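Local coordinates for Glyoxalase/bleomycin resistance protein/dioxygenase (PDB 4N04), which is of unknown specific function but belongs to the glyoxalase/bleomycin resistance/dioxygenase superfamily and may act as a dioxygenase, at residues A[7-12]-A[50-55]; A[58-63]-A[103-108]; A[84-89]-A[97-102]. The protein carries 1 engineered substitution. All blocks are in the same frame, centred on the assembly; numbering follows the deposited sequence.

Contact 1 (A[7-12]-A[50-55])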
ATOM      1  N   ASN A   7     -17.891  -4.535  -0.388  1.00 42.28           N
ATOM      2  CA  ASN A   7     -16.487  -4.756  -0.071  1.00 40.81           C
ATOM      3  C   ASN A   7     -15.604  -4.363  -1.256  1.00 42.19           C
ATOM      4  O   ASN A   7     -15.639  -4.991  -2.325  1.00 39.65           O
ATOM      5  CB  ASN A   7     -16.222  -6.211   0.309  1.00 39.96           C
ATOM      6  CG  ASN A   7     -16.750  -6.563   1.690  1.00 47.46           C
ATOM      7  OD1 ASN A   7     -16.870  -5.706   2.559  1.00 55.30           O
ATOM      8  ND2 ASN A   7     -17.068  -7.831   1.895  1.00 47.18           N
ATOM      9  N   LEU A   8     -14.814  -3.316  -1.055  1.00 37.26           N
ATOM     10  CA  LEU A   8     -13.916  -2.837  -2.075  1.00 33.26           C
ATOM     11  C   LEU A   8     -12.529  -3.459  -1.909  1.00 36.81           C
ATOM     12  O   LEU A   8     -11.819  -3.179  -0.937  1.00 36.69           O
ATOM     13  CB  LEU A   8     -13.848  -1.312  -2.026  1.00 34.04           C
ATOM     14  CG  LEU A   8     -12.858  -0.606  -2.955  1.00 37.02           C
ATOM     15  CD1 LEU A   8     -13.171  -0.921  -4.399  1.00 30.88           C
ATOM     16  CD2 LEU A   8     -12.865   0.903  -2.685  1.00 32.33           C
ATOM     17  N   PHE A   9     -12.169  -4.313  -2.865  1.00 31.60           N
ATOM     18  CA  PHE A   9     -10.825  -4.870  -2.994  1.00 30.92           C
ATOM     19  C   PHE A   9      -9.991  -4.076  -4.006  1.00 33.44           C
ATOM     20  O   PHE A   9     -10.185  -4.202  -5.221  1.00 29.24           O
ATOM     21  CB  PHE A   9     -10.905  -6.323  -3.458  1.00 34.05           C
ATOM     22  CG  PHE A   9     -11.405  -7.288  -2.400  1.00 32.72           C
ATOM     23  CD1 PHE A   9     -10.506  -8.063  -1.669  1.00 36.61           C
ATOM     24  CD2 PHE A   9     -12.767  -7.426  -2.148  1.00 33.82           C
ATOM     25  CE1 PHE A   9     -10.955  -8.966  -0.702  1.00 38.65           C
ATOM     26  CE2 PHE A   9     -13.220  -8.317  -1.193  1.00 37.78           C
ATOM     27  CZ  PHE A   9     -12.311  -9.088  -0.464  1.00 35.98           C
ATOM     28  N   ALA A  10      -9.084  -3.241  -3.507  1.00 29.48           N
ATOM     29  CA  ALA A  10      -8.171  -2.503  -4.371  1.00 30.23           C
ATOM     30  C   ALA A  10      -6.991  -3.404  -4.732  1.00 28.24           C
ATOM     31  O   ALA A  10      -6.250  -3.836  -3.845  1.00 29.00           O
ATOM     32  CB  ALA A  10      -7.691  -1.218  -3.686  1.00 28.95           C
ATOM     33  N   GLY A  11      -6.826  -3.696  -6.024  1.00 27.49           N
ATOM     34  CA  GLY A  11      -5.802  -4.630  -6.471  1.00 27.55           C
ATOM     35  C   GLY A  11      -4.513  -4.036  -7.028  1.00 28.59           C
ATOM     36  O   GLY A  11      -4.490  -2.942  -7.597  1.00 27.45           O
ATOM     37  N   VAL A  12      -3.419  -4.765  -6.863  1.00 31.02           N
ATOM     38  CA  VAL A  12      -2.145  -4.366  -7.430  1.00 27.91           C
ATOM     39  C   VAL A  12      -1.520  -5.572  -8.105  1.00 28.46           C
ATOM     40  O   VAL A  12      -1.302  -6.596  -7.476  1.00 31.30           O
ATOM     41  CB  VAL A  12      -1.168  -3.829  -6.348  1.00 29.40           C
ATOM     42  CG1 VAL A  12       0.165  -3.460  -6.983  1.00 29.27           C
ATOM     43  CG2 VAL A  12      -1.769  -2.621  -5.605  1.00 28.77           C
ATOM     44  N   LEU A  50     -10.211  -3.341   1.471  1.00 36.32           N
ATOM     45  CA  LEU A  50      -9.132  -4.316   1.440  1.00 42.81           C
ATOM     46  C   LEU A  50      -8.184  -4.025   0.296  1.00 41.71           C
ATOM     47  O   LEU A  50      -8.568  -3.428  -0.706  1.00 41.25           O
ATOM     48  CB  LEU A  50      -9.681  -5.739   1.312  1.00 36.09           C
ATOM     49  CG  LEU A  50     -10.769  -6.134   2.315  1.00 37.50           C
ATOM     50  CD1 LEU A  50     -12.157  -5.824   1.774  1.00 37.86           C
ATOM     51  CD2 LEU A  50     -10.662  -7.599   2.688  1.00 38.24           C
ATOM     52  N   LEU A  51      -6.939  -4.448   0.461  1.00 41.20           N
ATOM     53  CA  LEU A  51      -5.924  -4.293  -0.560  1.00 37.98           C
ATOM     54  C   LEU A  51      -5.391  -5.675  -0.877  1.00 39.99           C
ATOM     55  O   LEU A  51      -5.118  -6.459   0.038  1.00 42.85           O
ATOM     56  CB  LEU A  51      -4.788  -3.418  -0.032  1.00 40.64           C
ATOM     57  CG  LEU A  51      -3.506  -3.341  -0.871  1.00 43.13           C
ATOM     58  CD1 LEU A  51      -3.751  -2.566  -2.157  1.00 39.04           C
ATOM     59  CD2 LEU A  51      -2.364  -2.714  -0.069  1.00 43.26           C
ATOM     60  N   TYR A  52      -5.248  -5.992  -2.160  1.00 33.23           N
ATOM     61  CA  TYR A  52      -4.629  -7.258  -2.529  1.00 35.93           C
ATOM     62  C   TYR A  52      -3.558  -7.152  -3.614  1.00 38.82           C
ATOM     63  O   TYR A  52      -3.643  -6.315  -4.512  1.00 43.56           O
ATOM     64  CB  TYR A  52      -5.682  -8.315  -2.895  1.00 33.78           C
ATOM     65  CG  TYR A  52      -6.371  -8.112  -4.224  1.00 35.50           C
ATOM     66  CD1 TYR A  52      -5.932  -8.777  -5.366  1.00 36.82           C
ATOM     67  CD2 TYR A  52      -7.472  -7.270  -4.338  1.00 35.69           C
ATOM     68  CE1 TYR A  52      -6.570  -8.602  -6.591  1.00 37.73           C
ATOM     69  CE2 TYR A  52      -8.122  -7.096  -5.556  1.00 34.90           C
ATOM     70  CZ  TYR A  52      -7.667  -7.758  -6.678  1.00 37.13           C
ATOM     71  OH  TYR A  52      -8.305  -7.573  -7.890  1.00 37.84           O
ATOM     72  N   ILE A  53      -2.547  -8.006  -3.507  1.00 39.66           N
ATOM     73  CA  ILE A  53      -1.537  -8.146  -4.544  1.00 34.66           C
ATOM     74  C   ILE A  53      -1.669  -9.513  -5.211  1.00 37.52           C
ATOM     75  O   ILE A  53      -2.027 -10.505  -4.575  1.00 37.84           O
ATOM     76  CB  ILE A  53      -0.118  -7.978  -3.980  1.00 36.06           C
ATOM     77  CG1 ILE A  53       0.174  -9.076  -2.949  1.00 37.89           C
ATOM     78  CG2 ILE A  53       0.042  -6.608  -3.350  1.00 35.81           C
ATOM     79  CD1 ILE A  53       1.567  -9.012  -2.344  1.00 39.59           C
ATOM     80  N   VAL A  54      -1.386  -9.568  -6.503  1.00 36.99           N
ATOM     81  CA  VAL A  54      -1.430 -10.832  -7.219  1.00 35.77           C
ATOM     82  C   VAL A  54      -0.303 -10.825  -8.234  1.00 38.46           C
ATOM     83  O   VAL A  54       0.020  -9.784  -8.790  1.00 35.43           O
ATOM     84  CB  VAL A  54      -2.788 -11.035  -7.927  1.00 34.78           C
ATOM     85  CG1 VAL A  54      -3.134  -9.829  -8.779  1.00 33.10           C
ATOM     86  CG2 VAL A  54      -2.780 -12.319  -8.767  1.00 35.97           C
ATOM     87  N   GLU A  55       0.322 -11.973  -8.462  1.00 39.40           N
ATOM     88  CA  GLU A  55       1.377 -12.046  -9.452  1.00 40.39           C
ATOM     89  C   GLU A  55       0.783 -12.045 -10.871  1.00 39.79           C
ATOM     90  O   GLU A  55       0.222 -13.035 -11.318  1.00 40.15           O
ATOM     91  CB  GLU A  55       2.253 -13.271  -9.199  1.00 47.68           C
ATOM     92  CG  GLU A  55       3.530 -13.305 -10.023  1.00 55.42           C
ATOM     93  CD  GLU A  55       4.531 -14.369  -9.563  1.00 66.30           C
ATOM     94  OE1 GLU A  55       4.909 -15.213 -10.399  1.00 72.69           O
ATOM     95  OE2 GLU A  55       4.957 -14.360  -8.384  1.00 68.26           O
TER
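F9 to V12 pair in parallel with L50 to I53, joining the first and last strands of the N-terminal βαβββ module of the vicinal oxygen chelate (VOC) fold. The short strand axes cross at -30°. The ladder has five backbone hydrogen bonds, through even residues of 8-12: L8 O receives L50 N, A10 and V12 each use both N-H and C=O, and V54 N closes the row on V12 O at 3.1 Å. On one sheet face F9 and L50 lie side by side; L50 CD1 sits over the centre of the F9 ring, 3.9 Å above its plane, while L50 CD2 touches F9 CE1. Y52 crosses F9 at about a right angle and brings its CE2 to 3.6 Å from F9 CB. The opposite face carries A10, L51, V12 and I53, where V12 CG2 meets L51 CD1 at 4.0 Å and helix 17-28 adds Y24. Y52 CG stands between the backbone N and the carbonyl carbon (chi1 73°), and the ring leans over G11. Since G11 bears no side chain, its CA can lie 3.5 Å above the Y52 ring plane, offset toward the rim, in a CH-pi contact.

Contact 2 (A[58-63]-A[103-108])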
ATOM      1  N   GLU A  58       2.703  -9.073 -16.352  1.00 35.34           N
ATOM      2  CA  GLU A  58       2.425  -8.249 -17.522  1.00 35.94           C
ATOM      3  C   GLU A  58       1.719  -6.942 -17.164  1.00 36.08           C
ATOM      4  O   GLU A  58       1.661  -6.036 -17.987  1.00 36.15           O
ATOM      5  CB  GLU A  58       1.645  -9.017 -18.608  1.00 39.24           C
ATOM      6  CG  GLU A  58       0.223  -9.391 -18.226  1.00 46.24           C
ATOM      7  CD  GLU A  58       0.148 -10.595 -17.265  1.00 55.58           C
ATOM      8  OE1 GLU A  58       1.198 -11.194 -16.923  1.00 53.43           O
ATOM      9  OE2 GLU A  58      -0.979 -10.951 -16.856  1.00 62.19           O
ATOM     10  N   HIS A  59       1.199  -6.833 -15.947  1.00 31.93           N
ATOM     11  CA  HIS A  59       0.522  -5.603 -15.533  1.00 33.85           C
ATOM     12  C   HIS A  59       1.188  -4.904 -14.373  1.00 29.56           C
ATOM     13  O   HIS A  59       0.650  -3.931 -13.858  1.00 35.82           O
ATOM     14  CB  HIS A  59      -0.935  -5.871 -15.158  1.00 30.60           C
ATOM     15  CG  HIS A  59      -1.746  -6.401 -16.291  1.00 36.99           C
ATOM     16  ND1 HIS A  59      -1.981  -5.669 -17.435  1.00 33.98           N
ATOM     17  CD2 HIS A  59      -2.355  -7.595 -16.467  1.00 35.17           C
ATOM     18  CE1 HIS A  59      -2.716  -6.387 -18.265  1.00 33.98           C
ATOM     19  NE2 HIS A  59      -2.951  -7.562 -17.706  1.00 36.09           N
ATOM     20  N   ALA A  60       2.352  -5.395 -13.964  1.00 30.33           N
ATOM     21  CA  ALA A  60       2.975  -4.934 -12.723  1.00 30.16           C
ATOM     22  C   ALA A  60       3.521  -3.514 -12.856  1.00 28.78           C
ATOM     23  O   ALA A  60       3.952  -3.115 -13.934  1.00 30.30           O
ATOM     24  CB  ALA A  60       4.071  -5.894 -12.298  1.00 31.60           C
ATOM     25  N   GLY A  61       3.460  -2.751 -11.766  1.00 28.82           N
ATOM     26  CA  GLY A  61       4.112  -1.453 -11.680  1.00 27.62           C
ATOM     27  C   GLY A  61       3.337  -0.317 -12.307  1.00 27.82           C
ATOM     28  O   GLY A  61       3.909   0.704 -12.657  1.00 32.53           O
ATOM     29  N   HIS A  62       2.028  -0.495 -12.448  1.00 27.11           N
ATOM     30  CA  HIS A  62       1.184   0.505 -13.081  1.00 28.40           C
ATOM     31  C   HIS A  62       0.009   0.915 -12.213  1.00 25.77           C
ATOM     32  O   HIS A  62      -0.826   1.707 -12.655  1.00 24.22           O
ATOM     33  CB  HIS A  62       0.622  -0.045 -14.383  1.00 26.06           C
ATOM     34  CG  HIS A  62       1.648  -0.222 -15.446  1.00 25.34           C
ATOM     35  ND1 HIS A  62       2.251   0.845 -16.074  1.00 30.25           N
ATOM     36  CD2 HIS A  62       2.175  -1.337 -16.002  1.00 26.22           C
ATOM     37  CE1 HIS A  62       3.104   0.395 -16.977  1.00 25.36           C
ATOM     38  NE2 HIS A  62       3.076  -0.927 -16.952  1.00 35.08           N
ATOM     39  N   ALA A  63      -0.072   0.354 -11.004  1.00 25.66           N
ATOM     40  CA  ALA A  63      -1.265   0.517 -10.189  1.00 25.72           C
ATOM     41  C   ALA A  63      -1.192   1.838  -9.444  1.00 26.83           C
ATOM     42  O   ALA A  63      -0.112   2.397  -9.248  1.00 25.53           O
ATOM     43  CB  ALA A  63      -1.433  -0.660  -9.215  1.00 26.99           C
ATOM     44  N   ASP A 103       6.200   0.698  -4.882  1.00 34.24           N
ATOM     45  CA  ASP A 103       6.445  -0.728  -4.608  1.00 35.82           C
ATOM     46  C   ASP A 103       7.594  -1.241  -5.484  1.00 34.97           C
ATOM     47  O   ASP A 103       8.042  -0.517  -6.379  1.00 36.28           O
ATOM     48  CB  ASP A 103       5.138  -1.569  -4.693  1.00 26.75           C
ATOM     49  CG  ASP A 103       4.714  -1.939  -6.127  1.00 31.44           C
ATOM     50  OD1 ASP A 103       5.415  -1.657  -7.121  1.00 32.38           O
ATOM     51  OD2 ASP A 103       3.637  -2.562  -6.250  1.00 26.64           O
ATOM     52  N   PRO A 104       8.094  -2.464  -5.226  1.00 38.95           N
ATOM     53  CA  PRO A 104       9.225  -2.973  -6.022  1.00 38.53           C
ATOM     54  C   PRO A 104       9.054  -2.913  -7.548  1.00 34.61           C
ATOM     55  O   PRO A 104      10.045  -2.807  -8.262  1.00 38.29           O
ATOM     56  CB  PRO A 104       9.353  -4.418  -5.537  1.00 38.63           C
ATOM     57  CG  PRO A 104       8.948  -4.339  -4.105  1.00 37.19           C
ATOM     58  CD  PRO A 104       7.816  -3.339  -4.072  1.00 40.83           C
ATOM     59  N   ASP A 105       7.826  -2.936  -8.039  1.00 33.32           N
ATOM     60  CA  ASP A 105       7.589  -2.826  -9.481  1.00 36.54           C
ATOM     61  C   ASP A 105       7.340  -1.412  -9.990  1.00 36.59           C
ATOM     62  O   ASP A 105       7.325  -1.182 -11.203  1.00 39.60           O
ATOM     63  CB  ASP A 105       6.426  -3.717  -9.895  1.00 38.92           C
ATOM     64  CG  ASP A 105       6.758  -5.185  -9.760  1.00 45.05           C
ATOM     65  OD1 ASP A 105       7.557  -5.688 -10.575  1.00 48.23           O
ATOM     66  OD2 ASP A 105       6.231  -5.833  -8.836  1.00 48.38           O
ATOM     67  N   GLY A 106       7.131  -0.463  -9.081  1.00 32.21           N
ATOM     68  CA  GLY A 106       6.896   0.907  -9.488  1.00 28.20           C
ATOM     69  C   GLY A 106       5.465   1.405  -9.346  1.00 35.39           C
ATOM     70  O   GLY A 106       5.178   2.558  -9.665  1.00 33.69           O
ATOM     71  N   SER A 107       4.556   0.555  -8.884  1.00 26.85           N
ATOM     72  CA  SER A 107       3.206   1.012  -8.604  1.00 30.34           C
ATOM     73  C   SER A 107       3.237   2.046  -7.476  1.00 32.94           C
ATOM     74  O   SER A 107       4.122   2.012  -6.616  1.00 33.72           O
ATOM     75  CB  SER A 107       2.299  -0.153  -8.237  1.00 26.79           C
ATOM     76  OG  SER A 107       1.927  -0.877  -9.384  1.00 27.55           O
ATOM     77  N   GLU A 108       2.270   2.960  -7.493  1.00 32.86           N
ATOM     78  CA  GLU A 108       2.214   4.067  -6.539  1.00 37.03           C
ATOM     79  C   GLU A 108       1.173   3.824  -5.459  1.00 32.65           C
ATOM     80  O   GLU A 108      -0.011   3.664  -5.751  1.00 36.43           O
ATOM     81  CB  GLU A 108       1.886   5.375  -7.267  1.00 38.01           C
ATOM     82  CG  GLU A 108       2.927   5.788  -8.296  1.00 44.80           C
ATOM     83  CD  GLU A 108       2.497   6.981  -9.164  1.00 52.99           C
ATOM     84  OE1 GLU A 108       1.392   7.521  -8.948  1.00 58.07           O
ATOM     85  OE2 GLU A 108       3.266   7.378 -10.074  1.00 54.18           O
TER
HETATM   86  O   HOH W   1       3.207  -3.313  -8.871  1.00 25.07           O
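G61, A63 and S107 carry most of this contact between two loops, and they meet round a single hydroxyl. Segment 58-63 links the two βαβββ modules of the VOC-type fold, and 103-108 joins the last two strands of the second. With OG anti to the carbonyl carbon (chi1 -77°), the S107 hydroxyl lies where it accepts A63 N at 2.9 Å (N-H...O angle 158°) and donates to a water 2.8 Å away. That same water receives G61 N and donates to D103 OD2, tying both loops together. A63 CB also packs 3.4 Å from S107 OG, and A63 O takes E108 N at 3.0 Å. G61 has positive phi, and its CA comes to 3.3 Å from D105 O, where a CB would clash. Facing it, D103 to G106 form a type I beta turn; D103 OD1 accepts S107 N from above the carboxylate plane, as well as weak bonds from the D105 and G106 N-H groups. D105 packs its CG against A60 CB, while D105 OD2 is bonded to G15 N. The A63-E108 bond leads into the parallel pairing of strands 64-69 and 108-113. V12 of strand 8-14 packs on A63, and helix 17-28 reaches D103 through Y24 OH and W23.

Contact 3 (A[84-89]-A[97-102])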
ATOM      1  N   VAL A  84      11.017   0.819   4.942  1.00 59.97           N
ATOM      2  CA  VAL A  84      10.531   1.403   3.686  1.00 60.34           C
ATOM      3  C   VAL A  84      10.282   2.915   3.769  1.00 59.45           C
ATOM      4  O   VAL A  84       9.581   3.404   4.660  1.00 57.36           O
ATOM      5  CB  VAL A  84       9.300   0.644   3.081  1.00 70.61           C
ATOM      6  CG1 VAL A  84       9.562  -0.853   3.040  1.00 69.15           C
ATOM      7  CG2 VAL A  84       8.016   0.934   3.841  1.00 71.78           C
ATOM      8  N   GLU A  85      10.880   3.652   2.837  1.00 60.53           N
ATOM      9  CA  GLU A  85      10.753   5.110   2.817  1.00 59.22           C
ATOM     10  C   GLU A  85       9.863   5.572   1.671  1.00 54.94           C
ATOM     11  O   GLU A  85       9.704   4.871   0.676  1.00 56.50           O
ATOM     12  CB  GLU A  85      12.129   5.772   2.706  1.00 57.80           C
ATOM     13  CG  GLU A  85      13.067   5.439   3.852  1.00 62.64           C
ATOM     14  CD  GLU A  85      12.593   6.009   5.180  1.00 68.04           C
ATOM     15  OE1 GLU A  85      12.235   7.209   5.214  1.00 71.86           O
ATOM     16  OE2 GLU A  85      12.569   5.258   6.183  1.00 67.38           O
ATOM     17  N   ALA A  86       9.277   6.753   1.820  1.00 47.04           N
ATOM     18  CA  ALA A  86       8.440   7.312   0.772  1.00 46.78           C
ATOM     19  C   ALA A  86       9.275   7.749  -0.429  1.00 47.83           C
ATOM     20  O   ALA A  86      10.428   8.135  -0.282  1.00 48.19           O
ATOM     21  CB  ALA A  86       7.624   8.482   1.306  1.00 48.24           C
ATOM     22  N   ALA A  87       8.683   7.671  -1.613  1.00 42.82           N
ATOM     23  CA  ALA A  87       9.297   8.198  -2.813  1.00 42.05           C
ATOM     24  C   ALA A  87       9.217   9.737  -2.830  1.00 48.78           C
ATOM     25  O   ALA A  87      10.165  10.421  -3.217  1.00 40.59           O
ATOM     26  CB  ALA A  87       8.608   7.621  -4.033  1.00 41.85           C
ATOM     27  N   LYS A  88       8.080  10.276  -2.399  1.00 45.17           N
ATOM     28  CA  LYS A  88       7.830  11.705  -2.490  1.00 43.89           C
ATOM     29  C   LYS A  88       6.909  12.171  -1.367  1.00 39.56           C
ATOM     30  O   LYS A  88       5.980  11.450  -0.999  1.00 40.42           O
ATOM     31  CB  LYS A  88       7.188  12.029  -3.841  1.00 43.66           C
ATOM     32  CG  LYS A  88       7.014  13.510  -4.079  1.00 45.48           C
ATOM     33  CD  LYS A  88       6.131  13.822  -5.273  1.00 49.60           C
ATOM     34  CE  LYS A  88       6.202  15.335  -5.593  1.00 54.25           C
ATOM     35  NZ  LYS A  88       5.259  15.793  -6.653  1.00 56.15           N
ATOM     36  N   GLN A  89       7.172  13.366  -0.829  1.00 39.11           N
ATOM     37  CA  GLN A  89       6.244  14.040   0.090  1.00 39.67           C
ATOM     38  C   GLN A  89       5.786  15.411  -0.411  1.00 39.70           C
ATOM     39  O   GLN A  89       6.591  16.310  -0.614  1.00 45.22           O
ATOM     40  CB  GLN A  89       6.857  14.213   1.464  1.00 44.97           C
ATOM     41  CG  GLN A  89       6.895  12.940   2.271  1.00 58.65           C
ATOM     42  CD  GLN A  89       7.125  13.201   3.742  1.00 64.32           C
ATOM     43  OE1 GLN A  89       6.521  14.113   4.324  1.00 65.10           O
ATOM     44  NE2 GLN A  89       8.009  12.411   4.353  1.00 64.38           N
ATOM     45  N   ARG A  97      -0.708  16.707   3.935  1.00 56.31           N
ATOM     46  CA  ARG A  97       0.290  15.968   3.183  1.00 56.62           C
ATOM     47  C   ARG A  97      -0.299  14.840   2.349  1.00 52.72           C
ATOM     48  O   ARG A  97      -1.308  14.236   2.704  1.00 55.73           O
ATOM     49  CB  ARG A  97       1.348  15.382   4.114  1.00 57.80           C
ATOM     50  CG  ARG A  97       2.214  16.401   4.807  1.00 65.06           C
ATOM     51  CD  ARG A  97       2.958  15.731   5.937  1.00 66.05           C
ATOM     52  NE  ARG A  97       2.057  15.424   7.039  1.00 66.12           N
ATOM     53  CZ  ARG A  97       2.357  14.610   8.046  1.00 67.63           C
ATOM     54  NH1 ARG A  97       3.538  14.009   8.083  1.00 69.21           N
ATOM     55  NH2 ARG A  97       1.473  14.390   9.010  1.00 66.26           N
ATOM     56  N   LYS A  98       0.354  14.579   1.225  1.00 45.95           N
ATOM     57  CA  LYS A  98       0.213  13.324   0.523  1.00 43.47           C
ATOM     58  C   LYS A  98       1.618  12.746   0.443  1.00 41.11           C
ATOM     59  O   LYS A  98       2.542  13.430   0.006  1.00 38.55           O
ATOM     60  CB  LYS A  98      -0.353  13.552  -0.879  1.00 39.20           C
ATOM     61  CG  LYS A  98      -0.470  12.289  -1.727  1.00 40.43           C
ATOM     62  CD  LYS A  98      -0.940  12.644  -3.123  1.00 47.79           C
ATOM     63  CE  LYS A  98      -0.468  11.645  -4.167  1.00 56.99           C
ATOM     64  NZ  LYS A  98      -0.632  12.200  -5.543  1.00 63.73           N
ATOM     65  N   VAL A  99       1.807  11.508   0.889  1.00 40.32           N
ATOM     66  CA  VAL A  99       3.102  10.876   0.667  1.00 39.54           C
ATOM     67  C   VAL A  99       2.989   9.624  -0.188  1.00 39.45           C
ATOM     68  O   VAL A  99       2.092   8.797  -0.008  1.00 45.59           O
ATOM     69  CB  VAL A  99       3.934  10.660   1.973  1.00 40.41           C
ATOM     70  CG1 VAL A  99       3.271  11.348   3.190  1.00 42.73           C
ATOM     71  CG2 VAL A  99       4.208   9.205   2.216  1.00 35.93           C
ATOM     72  N   THR A 100       3.904   9.501  -1.138  1.00 35.80           N
ATOM     73  CA  THR A 100       3.800   8.444  -2.119  1.00 35.79           C
ATOM     74  C   THR A 100       4.886   7.397  -1.975  1.00 35.80           C
ATOM     75  O   THR A 100       6.068   7.715  -1.914  1.00 38.81           O
ATOM     76  CB  THR A 100       3.855   9.014  -3.536  1.00 34.92           C
ATOM     77  OG1 THR A 100       2.830  10.000  -3.685  1.00 35.31           O
ATOM     78  CG2 THR A 100       3.643   7.905  -4.561  1.00 29.86           C
ATOM     79  N   TYR A 101       4.473   6.139  -1.947  1.00 35.58           N
ATOM     80  CA  TYR A 101       5.418   5.037  -1.946  1.00 35.25           C
ATOM     81  C   TYR A 101       5.446   4.377  -3.307  1.00 34.27           C
ATOM     82  O   TYR A 101       4.422   4.300  -3.992  1.00 36.16           O
ATOM     83  CB  TYR A 101       5.026   4.010  -0.888  1.00 33.65           C
ATOM     84  CG  TYR A 101       5.199   4.519   0.514  1.00 35.77           C
ATOM     85  CD1 TYR A 101       6.408   4.355   1.190  1.00 36.32           C
ATOM     86  CD2 TYR A 101       4.168   5.187   1.164  1.00 37.71           C
ATOM     87  CE1 TYR A 101       6.579   4.834   2.487  1.00 35.64           C
ATOM     88  CE2 TYR A 101       4.333   5.671   2.463  1.00 40.47           C
ATOM     89  CZ  TYR A 101       5.539   5.488   3.114  1.00 41.27           C
ATOM     90  OH  TYR A 101       5.704   5.956   4.396  1.00 50.31           O
ATOM     91  N   LEU A 102       6.618   3.900  -3.701  1.00 30.45           N
ATOM     92  CA  LEU A 102       6.729   3.081  -4.893  1.00 29.81           C
ATOM     93  C   LEU A 102       7.054   1.649  -4.490  1.00 33.04           C
ATOM     94  O   LEU A 102       8.062   1.416  -3.827  1.00 36.61           O
ATOM     95  CB  LEU A 102       7.811   3.632  -5.814  1.00 28.70           C
ATOM     96  CG  LEU A 102       7.517   5.020  -6.371  1.00 34.35           C
ATOM     97  CD1 LEU A 102       8.689   5.542  -7.167  1.00 34.66           C
ATOM     98  CD2 LEU A 102       6.242   5.018  -7.204  1.00 30.15           C
TER
HETATM   99  O   HOH W   2       8.568   4.252  -2.101  1.00 53.38           O
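Y101 and A86 meet where the hairpin of strands 88-91 and 97-102 opens, beside a classic beta bulge in the C-terminal half of this VOC-type fold. At the bulge A87 and K88 both face T100, and T100 O accepts both their N-H groups; K88 N sits 3.3 Å from it in the carbonyl plane, on a lone pair. In return T100 N gives K88 O a nearly straight bond (171°). The bulge lies where the ladder ends; V84 to A86 before it are not paired in the ladder, and the Y101 side chain packs against them. Y101 CB leaves the strand to one side, and CG is anti to the carbonyl carbon (chi1 -69°); the close approaches across the contact begin with the ring. CD1 comes to 3.4 Å from E85 O. CE1, one atom further out, meets A86 N at 3.4 Å, while V84 O lies at the ring edge, near its plane. CZ approaches A86 CB at 4.1 Å, and the terminal OH stays slightly farther from that methyl. A86 CB covers one ring face toward the rim, a CH-pi contact, and also touches V99 CG2. L76 of helix 72-81 and W23 and L27 of helix 17-28 contact Y101 too, which places its ring between the sheet and the helices. At the strand start R97 forms salt bridges with D73 and E113. On the side of V99, the Q89 chain runs alongside it, and Q89 CG rests 3.7 Å from V99 CB.

The three contacts trace how two βαβββ modules are built and joined. Contact 1 belongs to the first sheet and contact 3 to the second; they lie on opposite sides of the chain's centre, their centres about 20 Å apart and their nearest atoms about 9 Å apart. Contact 2 bridges them. V12 CG1 of contact 1 reaches A63 CB at 3.9 Å, and at the other end E108 CG touches L102 CD2 of contact 3 at 3.6 Å. Along the chain, contact 3 is nested within the loop that contact 2 closes. A bound cyclohexylaminoethanesulfonate, probably from the crystallisation liquor, lies about 3 Å from the V54 side chain in contact 1 and may mark a pocket.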